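PDB 7LHV: sulfate transporter 4.1, chloroplastic from Arabidopsis thaliana, which cotransports protons and sulfate across a membrane as a secondary active symporter and may help regulate sulfate assimilation. Local coordinates for residues G150-V155 / P386-F391; S156-N161 / A338-V343; R202-S207 / V483-S488; V208-T213 / S463-T468; S237-I242 / I471-G476. All coordinates share one frame; numbering follows the deposited sequence. Where two conformers were deposited one is given.

How the contacts relate
Contacts 1 to 4 are buried, whereas contact 5 is partly exposed and lies farthest from the chain centre. By the usual division of SLC26 transporters, contacts 1 and 2 belong to the core domain and contacts 3 to 5 to the gate domain. Contacts 1 and 2 share helix 153-166 and touch through Pro386 and Val159. Contacts 3 and 4 share helix 206-229, with Gly484 against Val208, and contacts 4 and 5 share helix 459-474. The chemistry follows place: paired strands and a bound sulfate in contact 1, purely apolar packing in contact 2, serine and apolar packing in contact 3, an indole N-H bond in contact 4, and a backbone bond between helix ends in contact 5.

Contact 1 (G150-V155 / P386-F391); sequences GPVALV and PATGSF. With SO4 (sulfate ion), chain D.
Val155, Thr388 and Gly150 bury the most surface here, joining the short strands that precede two helices. Gly150 and Thr388 form an antiparallel hydrogen-bonded pair, though both bonds are weak: Gly150 N to Thr388 O is 3.3 Å, and the return bond from Thr388 N to Gly150 O is bent, with an angle of 130° at the hydrogen. Thr388 and Val155 meet tip to tip, OG1 lying 3.6 Å from Val155 CG2. The same OG1 touches Val152 CG2, because chi1 of 56° sets it between the backbone N and the carbonyl carbon. The other branch of Val155, CG1, lies 3.9 Å from Pro386 CB.

Beyond the strands a sulfate ion accepts bonds from Ala153 N to O3 (3.2 Å, 171°) and from Phe391 N to O2 (2.7 Å); Ser392 OG adds a third. Backbone N-H groups at two facing helix starts thus hold the anion, consistent with the substrate site of SLC26 transporters, where the helix dipoles probably favour a negative charge. Arg393 NH2 hydrogen-bonds to Pro151 O. Helix 125-141 packs on Pro151 and Ala387, helix 330-358 on Thr388 and Phe391, and helix 206-229 on Ala153 and Leu154.

Contact 2 (S156-N161 / A338-V343); sequences SLLVSN and ALITGV
Leu158 and Ile340 face each other where helices 153-166 and 330-358 run antiparallel, the short segment axes making 176° and approaching to 10.5 Å, with the CA atoms of this pair 7.2 Å apart. That spacing is bridged by side chains alone. Leu158 carries most of the load. Chi1 of -61° sets its CG anti to the carbonyl carbon. Of the two methyls, CD2 meets Leu339 CD2 at 3.8 Å, the two leucines crossing at about a right angle, and CD1 also touches Leu339, at CG. CD1 rests 3.9 Å from Ile340 CG1, and here the side chains slide past each other in opposite directions, which also brings Leu158 CB near that CG1. The same CD1 comes to 4.2 Å from Val343 CG2, one turn further along. Beside this group Val159 CG2 touches Ile340 CD1 at 3.9 Å.

Helix 477-496 packs on Leu158 and Leu339, and helix 173-194 on Val159 and Ile340. Leu339 also lines a pocket holding a sphingosine-1-phosphate molecule.

Every contact across the pair is between aliphatic carbons, and all five residues are buried. Between these two segments of the core-domain helices the contact is therefore van der Waals packing, probably favoured by burial of apolar surface; shape fit, not directional bonds, holds it at this level.

Contact 3 (R202-S207 / V483-S488); sequences RFISHS and VGVGFS. With S1P ((2S,3R,4E)-2-amino-3-hydroxyoctadec-4-en-1-yl dihydrogen phosphate), chain F.
Ser488 of helix 477-496 packs against Phe203, Ile204 and Ser205, the loop that leads into the N-cap of helix 206-229 in the gate domain. Its CB lies 4.0 Å from Phe203 CE2, approaching the ring obliquely, and near Ile204 CA. At the tip, chi1 of -68° sets OG beside its own backbone N, from where it donates to Gly484 O at 3.2 Å, tilted 35° from the carbonyl plane. Ser488 N reaches the same oxygen from the opposite face, giving the oxygen of buried Gly484 two donors. Across the contact OG approaches Ser205 N and Ile204 CG2 without a hydrogen bond. Ser205 is the N-cap residue, its OG bonded weakly to Val208 N.

Apolar atoms complete the seam. Ile204 CD1 meets Val485 CG2 at 4.0 Å, the two chains crossing obliquely. Within its own segment, Ile204 CG1 lies over the centre of the Phe203 ring, 4.1 Å above its plane.

The dimer partner contributes: Ile493 of the second subunit packs on Phe203, and Phe539 of that subunit, in its STAS range, on Ser205. A bound sphingosine-1-phosphate sets C8 over one face of Phe487, offset toward the rim, and its C13 is 3.7 Å from Gly486 O.

Contact 4 (V208-T213 / S463-T468); sequences VISGFT and SLWTIT
A close helix crossing in the gate domain sets Gly211 of helix 206-229 against one face of the indole of Trp465 on helix 459-474. The short segment axes pass at 7.7 Å, crossing at -30°, and the CA atoms of Gly211 and Trp465 are 4.8 Å apart, a spacing possible because Gly211 has no CB on the side facing Trp465 O. Its CA makes a CH-pi contact with the five-membered ring, 3.7 Å from the centroid and 21° off the normal. Trp465 CG is anti to the backbone N. The indole NE1 donates to Ser210 OG at 3.1 Å, the oxygen lying almost in the ring plane but the bond bent to 146°. The tryptophan thus grips the other helix by face and by edge, while helix 448-457 packs on it through Ala451 and Leu454.

One turn on, Thr468 points at the same helix. Its CG2 rests 3.6 Å from Val208 O and also meets Phe212 CB. Val208, which borders a sphingosine-1-phosphate pocket, crosses Thr468 at about a right angle, Val208 CG2 lying 3.7 Å from Thr468 OG1. That hydroxyl is satisfied within its own helix: Thr468 OG1 donates to Leu464 O at 2.8 Å.

Contact 5 (S237-I242 / I471-G476); sequences SKIVPI and ITLFFG
Val240 meets the ring of Phe474 at its edge: Val240 CG2 lies in the ring plane, 4.0 Å from Phe474 CD1, where the N-terminus of helix 239-249 meets the C-terminal end of helix 459-474, probably part of the gate domain. The neighbouring ring of Phe475 has Ile471 CA, of its own segment, at its edge. Phe474 ends helix 459-474 and Phe475 follows it; both lie on the surface.

Lys238 is the N-cap residue of helix 239-249, and Ile239 N, just after it, donates to Leu473 O in the last turn of helix 459-474. This hydrogen bond is 3.2 Å long with 150° at the hydrogen. An N-H at a helix start thus pairs with a C=O at a helix end, groups of a kind that lack an i/i+4 partner at helix termini. Ile239 CG1 also packs against Leu473 CG.

Helix 206-229 backs this joint, with Leu222 on Ile239 and Ile218 on Leu473. Lys238 runs beside the end of the helix: chi1 of -48° sets CG anti to its carbonyl carbon, and CB, CG and CD all pass Phe474 O, CB at 3.5 Å. Further along the chain, Lys238 CE is 4.0 Å from Gly476 N.

Contact 1 (G150-V155 / P386-F391)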
# COMPACT_ATOMS: atom_id res chain seq x y z
N GLY A 150 7.42 9.13 28.61
CA GLY A 150 7.16 10.51 28.91
C GLY A 150 7.06 11.35 27.65
O GLY A 150 6.97 10.83 26.54
N PRO A 151 7.06 12.67 27.81
CA PRO A 151 7.05 13.55 26.64
C PRO A 151 8.29 13.36 25.79
O PRO A 151 9.39 13.14 26.30
CB PRO A 151 7.00 14.96 27.25
CG PRO A 151 6.53 14.76 28.64
CD PRO A 151 7.05 13.43 29.07
N VAL A 152 8.11 13.45 24.47
CA VAL A 152 9.21 13.42 23.52
C VAL A 152 9.03 14.58 22.56
O VAL A 152 7.96 15.18 22.46
CB VAL A 152 9.30 12.08 22.75
CG1 VAL A 152 9.46 10.93 23.72
CG2 VAL A 152 8.08 11.88 21.89
N ALA A 153 10.11 14.91 21.85
CA ALA A 153 10.09 16.07 20.97
C ALA A 153 9.11 15.89 19.82
O ALA A 153 8.33 16.80 19.51
CB ALA A 153 11.49 16.35 20.44
N LEU A 154 9.10 14.72 19.19
CA LEU A 154 8.30 14.52 17.99
C LEU A 154 6.81 14.49 18.32
O LEU A 154 6.00 15.13 17.63
CB LEU A 154 8.72 13.24 17.29
CG LEU A 154 8.07 12.99 15.92
CD1 LEU A 154 8.36 14.14 14.99
CD2 LEU A 154 8.58 11.69 15.33
N VAL A 155 6.42 13.76 19.36
CA VAL A 155 5.01 13.69 19.73
C VAL A 155 4.52 15.05 20.20
O VAL A 155 3.38 15.44 19.91
CB VAL A 155 4.79 12.59 20.78
CG1 VAL A 155 3.44 12.75 21.44
CG2 VAL A 155 4.90 11.22 20.14
N PRO A 386 -0.15 12.82 25.12
CA PRO A 386 0.43 11.53 24.72
C PRO A 386 1.91 11.40 25.07
O PRO A 386 2.70 12.33 24.89
CB PRO A 386 0.21 11.50 23.21
CG PRO A 386 -0.93 12.37 22.97
CD PRO A 386 -0.84 13.46 23.99
N ALA A 387 2.28 10.22 25.56
CA ALA A 387 3.63 9.93 26.00
C ALA A 387 4.09 8.62 25.37
O ALA A 387 3.38 7.62 25.44
CB ALA A 387 3.71 9.83 27.52
N THR A 388 5.27 8.64 24.76
CA THR A 388 5.85 7.44 24.17
C THR A 388 7.28 7.24 24.64
O THR A 388 7.76 7.98 25.50
CB THR A 388 5.80 7.50 22.64
OG1 THR A 388 6.47 8.67 22.19
CG2 THR A 388 4.36 7.52 22.15
N GLY A 389 7.97 6.25 24.09
CA GLY A 389 9.35 6.01 24.47
C GLY A 389 10.27 7.12 24.01
O GLY A 389 10.05 7.77 22.98
N SER A 390 11.33 7.34 24.78
CA SER A 390 12.27 8.42 24.54
C SER A 390 13.61 7.85 24.08
O SER A 390 14.15 6.96 24.73
CB SER A 390 12.47 9.26 25.80
OG SER A 390 11.23 9.69 26.32
N PHE A 391 14.12 8.37 22.96
CA PHE A 391 15.43 7.94 22.48
C PHE A 391 16.53 8.32 23.46
O PHE A 391 17.47 7.54 23.68
CB PHE A 391 15.72 8.55 21.11
CG PHE A 391 15.02 7.87 19.98
CD1 PHE A 391 15.60 6.80 19.32
CD2 PHE A 391 13.78 8.31 19.54
CE1 PHE A 391 14.96 6.17 18.27
CE2 PHE A 391 13.13 7.69 18.49
CZ PHE A 391 13.72 6.62 17.86
S SO4 D . 13.59 12.31 22.62
O1 SO4 D . 15.00 12.56 22.34
O2 SO4 D . 13.29 10.91 22.37
O3 SO4 D . 12.77 13.14 21.74
O4 SO4 D . 13.30 12.64 24.01

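Contact 2 (S156-N161 / A338-V343)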
# COMPACT_ATOMS: atom_id res chain seq x y z
N SER A 156 5.36 15.79 20.92
CA SER A 156 4.99 17.14 21.32
C SER A 156 4.79 18.04 20.11
O SER A 156 3.86 18.85 20.07
CB SER A 156 6.05 17.72 22.26
OG SER A 156 6.09 17.01 23.48
N LEU A 157 5.66 17.91 19.10
CA LEU A 157 5.50 18.69 17.88
C LEU A 157 4.20 18.35 17.17
O LEU A 157 3.49 19.24 16.69
CB LEU A 157 6.69 18.47 16.96
CG LEU A 157 6.55 19.04 15.55
CD1 LEU A 157 6.56 20.56 15.58
CD2 LEU A 157 7.66 18.52 14.66
N LEU A 158 3.87 17.06 17.08
CA LEU A 158 2.63 16.65 16.42
C LEU A 158 1.41 17.15 17.18
O LEU A 158 0.42 17.59 16.58
CB LEU A 158 2.59 15.14 16.26
CG LEU A 158 3.71 14.53 15.42
CD1 LEU A 158 3.62 13.02 15.42
CD2 LEU A 158 3.66 15.08 14.01
N VAL A 159 1.45 17.07 18.51
CA VAL A 159 0.35 17.57 19.33
C VAL A 159 0.18 19.06 19.12
O VAL A 159 -0.94 19.56 18.96
CB VAL A 159 0.60 17.23 20.81
CG1 VAL A 159 -0.28 18.08 21.71
CG2 VAL A 159 0.35 15.76 21.06
N SER A 160 1.29 19.81 19.11
CA SER A 160 1.21 21.24 18.85
C SER A 160 0.63 21.52 17.47
O SER A 160 -0.18 22.43 17.30
CB SER A 160 2.59 21.87 18.98
OG SER A 160 2.58 23.21 18.52
N ASN A 161 1.04 20.73 16.47
CA ASN A 161 0.53 20.91 15.12
C ASN A 161 -0.98 20.75 15.08
O ASN A 161 -1.70 21.60 14.55
CB ASN A 161 1.22 19.92 14.18
CG ASN A 161 0.98 20.24 12.73
OD1 ASN A 161 0.53 19.39 11.96
ND2 ASN A 161 1.28 21.46 12.33
N ALA A 338 -3.88 8.60 14.86
CA ALA A 338 -3.23 7.53 14.12
C ALA A 338 -1.75 7.82 13.93
O ALA A 338 -0.89 6.97 14.22
CB ALA A 338 -3.92 7.33 12.77
N LEU A 339 -1.43 9.04 13.48
CA LEU A 339 -0.04 9.38 13.18
C LEU A 339 0.85 9.18 14.39
O LEU A 339 1.86 8.47 14.32
CB LEU A 339 0.04 10.83 12.69
CG LEU A 339 1.42 11.44 12.48
CD1 LEU A 339 2.24 10.61 11.52
CD2 LEU A 339 1.28 12.86 11.98
N ILE A 340 0.47 9.76 15.53
CA ILE A 340 1.22 9.55 16.76
C ILE A 340 1.32 8.07 17.07
O ILE A 340 2.41 7.56 17.38
CB ILE A 340 0.56 10.32 17.93
CG1 ILE A 340 0.82 11.82 17.79
CG2 ILE A 340 1.08 9.82 19.26
CD1 ILE A 340 -0.01 12.66 18.72
N THR A 341 0.22 7.33 16.93
CA THR A 341 0.25 5.90 17.17
C THR A 341 1.27 5.23 16.25
O THR A 341 2.05 4.38 16.69
CB THR A 341 -1.13 5.29 16.96
OG1 THR A 341 -2.05 5.87 17.89
CG2 THR A 341 -1.09 3.79 17.18
N GLY A 342 1.31 5.64 14.98
CA GLY A 342 2.30 5.09 14.07
C GLY A 342 3.70 5.29 14.59
O GLY A 342 4.53 4.37 14.55
N VAL A 343 3.98 6.47 15.14
CA VAL A 343 5.29 6.73 15.74
C VAL A 343 5.58 5.69 16.81
O VAL A 343 6.66 5.07 16.82
CB VAL A 343 5.34 8.16 16.31
CG1 VAL A 343 6.54 8.32 17.22
CG2 VAL A 343 5.38 9.17 15.18

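Contact 3 (R202-S207 / V483-S488)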
# COMPACT_ATOMS: atom_id res chain seq x y z
N ARG A 202 5.11 -1.33 9.83
CA ARG A 202 6.56 -1.52 9.81
C ARG A 202 7.13 -1.72 8.41
O ARG A 202 8.32 -2.00 8.29
CB ARG A 202 6.93 -2.71 10.69
CG ARG A 202 6.43 -2.59 12.12
CD ARG A 202 6.87 -3.77 12.97
NE ARG A 202 5.95 -4.00 14.08
CZ ARG A 202 5.89 -3.25 15.17
NH1 ARG A 202 6.70 -2.22 15.35
NH2 ARG A 202 4.99 -3.54 16.10
N PHE A 203 6.32 -1.58 7.36
CA PHE A 203 6.86 -1.61 6.00
C PHE A 203 7.53 -0.30 5.62
O PHE A 203 8.20 -0.24 4.58
CB PHE A 203 5.76 -1.94 4.99
CG PHE A 203 4.82 -0.79 4.73
CD1 PHE A 203 3.69 -0.61 5.51
CD2 PHE A 203 5.05 0.09 3.69
CE1 PHE A 203 2.83 0.43 5.27
CE2 PHE A 203 4.19 1.14 3.45
CZ PHE A 203 3.08 1.31 4.24
N ILE A 204 7.37 0.76 6.42
CA ILE A 204 7.94 2.06 6.09
C ILE A 204 9.45 2.00 6.27
O ILE A 204 9.95 1.57 7.31
CB ILE A 204 7.30 3.16 6.94
CG1 ILE A 204 5.79 3.17 6.74
CG2 ILE A 204 7.89 4.51 6.59
CD1 ILE A 204 5.05 4.04 7.72
N SER A 205 10.18 2.45 5.25
CA SER A 205 11.63 2.36 5.28
C SER A 205 12.21 3.27 6.36
O SER A 205 11.62 4.28 6.73
CB SER A 205 12.21 2.74 3.92
OG SER A 205 11.99 4.11 3.63
N HIS A 206 13.37 2.87 6.88
CA HIS A 206 14.01 3.67 7.92
C HIS A 206 14.53 5.00 7.37
O HIS A 206 14.65 5.97 8.12
CB HIS A 206 15.15 2.89 8.56
CG HIS A 206 15.87 3.64 9.63
ND1 HIS A 206 15.25 4.05 10.80
CD2 HIS A 206 17.15 4.08 9.72
CE1 HIS A 206 16.12 4.69 11.56
NE2 HIS A 206 17.28 4.72 10.92
N SER A 207 14.84 5.06 6.08
CA SER A 207 15.28 6.32 5.48
C SER A 207 14.17 7.36 5.53
O SER A 207 14.43 8.54 5.81
CB SER A 207 15.73 6.09 4.05
OG SER A 207 16.66 5.03 3.98
N VAL A 483 3.72 11.76 1.80
CA VAL A 483 4.69 11.48 0.74
C VAL A 483 5.58 10.30 1.12
O VAL A 483 5.84 9.42 0.30
CB VAL A 483 5.51 12.73 0.41
CG1 VAL A 483 6.62 12.39 -0.56
CG2 VAL A 483 4.61 13.79 -0.20
N GLY A 484 6.07 10.28 2.36
CA GLY A 484 6.93 9.18 2.77
C GLY A 484 6.21 7.84 2.75
O GLY A 484 6.74 6.85 2.24
N VAL A 485 4.99 7.80 3.29
CA VAL A 485 4.22 6.56 3.30
C VAL A 485 3.89 6.13 1.87
O VAL A 485 3.96 4.94 1.54
CB VAL A 485 2.95 6.72 4.15
CG1 VAL A 485 2.06 5.50 4.01
CG2 VAL A 485 3.32 6.94 5.61
N GLY A 486 3.53 7.09 1.02
CA GLY A 486 3.21 6.75 -0.36
C GLY A 486 4.40 6.21 -1.13
O GLY A 486 4.26 5.27 -1.91
N PHE A 487 5.57 6.80 -0.93
CA PHE A 487 6.76 6.31 -1.61
C PHE A 487 7.17 4.93 -1.09
O PHE A 487 7.59 4.07 -1.87
CB PHE A 487 7.91 7.31 -1.46
CG PHE A 487 8.03 8.25 -2.62
CD1 PHE A 487 8.60 7.83 -3.81
CD2 PHE A 487 7.58 9.55 -2.52
CE1 PHE A 487 8.71 8.69 -4.88
CE2 PHE A 487 7.68 10.41 -3.59
CZ PHE A 487 8.25 9.98 -4.77
N SER A 488 7.04 4.71 0.22
CA SER A 488 7.31 3.38 0.76
C SER A 488 6.35 2.34 0.18
O SER A 488 6.77 1.24 -0.20
CB SER A 488 7.22 3.40 2.28
OG SER A 488 8.28 4.15 2.84
C1 S1P F . 9.78 5.28 -9.96
O1 S1P F . 9.91 3.90 -10.35
C2 S1P F . 9.35 5.15 -8.52
N2 S1P F . 8.92 3.78 -8.28
C3 S1P F . 8.15 6.03 -8.13
O3 S1P F . 7.32 5.16 -7.37
C4 S1P F . 7.40 6.57 -9.30
C5 S1P F . 6.39 7.41 -9.22
C6 S1P F . 5.75 8.04 -8.04
C7 S1P F . 4.71 7.19 -7.33
C8 S1P F . 4.77 7.34 -5.84
C9 S1P F . 3.46 7.72 -5.20
C10 S1P F . 2.55 6.53 -4.95
C11 S1P F . 1.33 6.85 -4.13
C12 S1P F . 0.60 5.62 -3.62
C13 S1P F . 1.31 4.33 -3.92
C14 S1P F . 0.41 3.12 -3.97
C15 S1P F . -1.00 3.39 -3.51
C16 S1P F . -2.07 2.86 -4.44
P22 S1P F . 11.22 3.01 -10.32
O23 S1P F . 12.42 3.92 -10.45
O24 S1P F . 11.26 2.38 -8.96
O25 S1P F . 11.15 2.01 -11.37

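Contact 4 (V208-T213 / S463-T468)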
# COMPACT_ATOMS: atom_id res chain seq x y z
N VAL A 208 12.93 6.95 5.25
CA VAL A 208 11.81 7.88 5.30
C VAL A 208 11.62 8.42 6.71
O VAL A 208 11.44 9.62 6.91
CB VAL A 208 10.54 7.18 4.78
CG1 VAL A 208 9.30 7.88 5.28
CG2 VAL A 208 10.55 7.13 3.26
N ILE A 209 11.67 7.53 7.71
CA ILE A 209 11.51 7.95 9.09
C ILE A 209 12.64 8.88 9.50
O ILE A 209 12.42 9.89 10.19
CB ILE A 209 11.43 6.72 10.01
CG1 ILE A 209 10.25 5.84 9.61
CG2 ILE A 209 11.30 7.15 11.46
CD1 ILE A 209 10.32 4.45 10.19
N SER A 210 13.87 8.56 9.10
CA SER A 210 15.01 9.40 9.46
C SER A 210 14.90 10.79 8.83
O SER A 210 15.17 11.79 9.50
CB SER A 210 16.31 8.73 9.03
OG SER A 210 17.43 9.57 9.28
N GLY A 211 14.50 10.86 7.57
CA GLY A 211 14.33 12.16 6.93
C GLY A 211 13.22 12.98 7.56
O GLY A 211 13.37 14.18 7.80
N PHE A 212 12.09 12.33 7.85
CA PHE A 212 10.99 13.03 8.51
C PHE A 212 11.41 13.54 9.89
O PHE A 212 11.09 14.67 10.26
CB PHE A 212 9.78 12.10 8.62
CG PHE A 212 8.67 12.65 9.45
CD1 PHE A 212 7.89 13.69 8.98
CD2 PHE A 212 8.39 12.13 10.70
CE1 PHE A 212 6.86 14.20 9.75
CE2 PHE A 212 7.36 12.63 11.47
CZ PHE A 212 6.60 13.67 10.99
N THR A 213 12.15 12.72 10.64
CA THR A 213 12.60 13.13 11.96
C THR A 213 13.60 14.28 11.88
O THR A 213 13.56 15.20 12.71
CB THR A 213 13.21 11.94 12.69
OG1 THR A 213 12.23 10.90 12.80
CG2 THR A 213 13.65 12.33 14.09
N SER A 463 17.78 9.03 -1.94
CA SER A 463 16.77 9.83 -2.62
C SER A 463 15.49 9.90 -1.80
O SER A 463 14.87 10.97 -1.68
CB SER A 463 16.48 9.27 -4.01
OG SER A 463 17.63 9.38 -4.83
N LEU A 464 15.07 8.77 -1.22
CA LEU A 464 13.89 8.78 -0.36
C LEU A 464 14.10 9.69 0.85
O LEU A 464 13.22 10.48 1.21
CB LEU A 464 13.56 7.36 0.10
CG LEU A 464 12.82 6.46 -0.88
CD1 LEU A 464 12.59 5.09 -0.28
CD2 LEU A 464 11.50 7.10 -1.28
N TRP A 465 15.27 9.60 1.48
CA TRP A 465 15.57 10.42 2.64
C TRP A 465 15.52 11.90 2.28
O TRP A 465 14.89 12.70 2.98
CB TRP A 465 16.95 10.05 3.18
CG TRP A 465 17.34 10.73 4.46
CD1 TRP A 465 17.20 10.22 5.72
CD2 TRP A 465 17.93 12.02 4.61
NE1 TRP A 465 17.67 11.12 6.65
CE2 TRP A 465 18.12 12.24 5.99
CE3 TRP A 465 18.32 13.02 3.72
CZ2 TRP A 465 18.68 13.41 6.50
CZ3 TRP A 465 18.87 14.18 4.22
CH2 TRP A 465 19.04 14.36 5.60
N THR A 466 16.17 12.27 1.17
CA THR A 466 16.22 13.67 0.77
C THR A 466 14.84 14.20 0.41
O THR A 466 14.47 15.31 0.80
CB THR A 466 17.18 13.84 -0.41
OG1 THR A 466 18.46 13.32 -0.06
CG2 THR A 466 17.32 15.31 -0.76
N ILE A 467 14.05 13.41 -0.33
CA ILE A 467 12.72 13.86 -0.73
C ILE A 467 11.84 14.06 0.50
O ILE A 467 11.17 15.09 0.64
CB ILE A 467 12.09 12.87 -1.72
CG1 ILE A 467 12.66 13.08 -3.12
CG2 ILE A 467 10.58 13.00 -1.73
CD1 ILE A 467 12.31 11.98 -4.09
N THR A 468 11.84 13.08 1.41
CA THR A 468 11.01 13.20 2.60
C THR A 468 11.44 14.38 3.45
O THR A 468 10.59 15.15 3.92
CB THR A 468 11.08 11.91 3.42
OG1 THR A 468 10.81 10.79 2.56
CG2 THR A 468 10.05 11.94 4.53

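Contact 5 (S237-I242 / I471-G476)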
# COMPACT_ATOMS: atom_id res chain seq x y z
N SER A 237 4.34 25.20 10.63
CA SER A 237 5.19 24.02 10.53
C SER A 237 6.06 24.03 9.28
O SER A 237 6.68 23.02 8.96
CB SER A 237 4.33 22.75 10.56
OG SER A 237 5.13 21.60 10.35
N LYS A 238 6.10 25.15 8.56
CA LYS A 238 6.90 25.28 7.35
C LYS A 238 8.00 26.31 7.58
O LYS A 238 7.83 27.28 8.32
CB LYS A 238 6.03 25.70 6.16
CG LYS A 238 4.76 24.89 6.01
CD LYS A 238 3.87 25.47 4.93
CE LYS A 238 2.59 24.67 4.78
NZ LYS A 238 1.72 24.81 5.98
N ILE A 239 9.15 26.08 6.92
CA ILE A 239 10.32 26.91 7.17
C ILE A 239 10.12 28.32 6.61
O ILE A 239 10.53 29.31 7.22
CB ILE A 239 11.58 26.25 6.59
CG1 ILE A 239 11.78 24.88 7.23
CG2 ILE A 239 12.80 27.12 6.82
CD1 ILE A 239 11.86 24.92 8.73
N VAL A 240 9.52 28.43 5.42
CA VAL A 240 9.42 29.72 4.76
C VAL A 240 8.61 30.73 5.57
O VAL A 240 9.10 31.86 5.78
CB VAL A 240 8.89 29.55 3.33
CG1 VAL A 240 8.68 30.90 2.67
CG2 VAL A 240 9.84 28.69 2.51
N PRO A 241 7.40 30.42 6.05
CA PRO A 241 6.70 31.40 6.90
C PRO A 241 7.44 31.73 8.18
O PRO A 241 7.40 32.88 8.64
CB PRO A 241 5.35 30.73 7.17
CG PRO A 241 5.57 29.29 6.91
CD PRO A 241 6.56 29.24 5.80
N ILE A 242 8.12 30.75 8.78
CA ILE A 242 8.86 31.01 10.02
C ILE A 242 9.97 32.02 9.77
O ILE A 242 10.14 32.99 10.51
CB ILE A 242 9.42 29.70 10.60
CG1 ILE A 242 8.28 28.79 11.06
CG2 ILE A 242 10.36 29.99 11.75
CD1 ILE A 242 8.74 27.40 11.43
N ILE A 471 10.46 17.76 1.64
CA ILE A 471 9.02 18.00 1.60
C ILE A 471 8.49 18.31 2.99
O ILE A 471 7.66 19.21 3.16
CB ILE A 471 8.30 16.81 0.95
CG1 ILE A 471 8.46 16.88 -0.57
CG2 ILE A 471 6.83 16.80 1.32
CD1 ILE A 471 7.84 15.73 -1.30
N THR A 472 8.96 17.59 4.01
CA THR A 472 8.53 17.91 5.37
C THR A 472 9.03 19.28 5.81
O THR A 472 8.34 19.98 6.56
CB THR A 472 9.02 16.83 6.33
OG1 THR A 472 8.62 15.54 5.85
CG2 THR A 472 8.43 17.03 7.71
N LEU A 473 10.21 19.68 5.35
CA LEU A 473 10.74 20.99 5.71
C LEU A 473 9.93 22.12 5.09
O LEU A 473 9.52 23.06 5.78
CB LEU A 473 12.20 21.08 5.28
CG LEU A 473 13.14 21.92 6.14
CD1 LEU A 473 13.31 21.31 7.51
CD2 LEU A 473 14.48 22.09 5.45
N PHE A 474 9.66 22.03 3.78
CA PHE A 474 9.03 23.13 3.07
C PHE A 474 7.51 23.07 3.11
O PHE A 474 6.85 24.11 3.19
CB PHE A 474 9.52 23.16 1.62
CG PHE A 474 10.91 23.70 1.47
CD1 PHE A 474 11.14 25.06 1.52
CD2 PHE A 474 11.98 22.85 1.30
CE1 PHE A 474 12.42 25.57 1.39
CE2 PHE A 474 13.26 23.35 1.17
CZ PHE A 474 13.48 24.71 1.22
N PHE A 475 6.94 21.87 3.05
CA PHE A 475 5.51 21.69 3.17
C PHE A 475 5.19 21.23 4.59
O PHE A 475 6.05 21.19 5.46
CB PHE A 475 5.02 20.71 2.10
CG PHE A 475 5.38 21.13 0.70
CD1 PHE A 475 4.55 21.98 -0.01
CD2 PHE A 475 6.54 20.68 0.10
CE1 PHE A 475 4.88 22.37 -1.29
CE2 PHE A 475 6.87 21.07 -1.18
CZ PHE A 475 6.04 21.92 -1.88
N GLY A 476 3.94 20.87 4.83
CA GLY A 476 3.52 20.52 6.17
C GLY A 476 4.09 19.20 6.64
O GLY A 476 4.70 18.43 5.89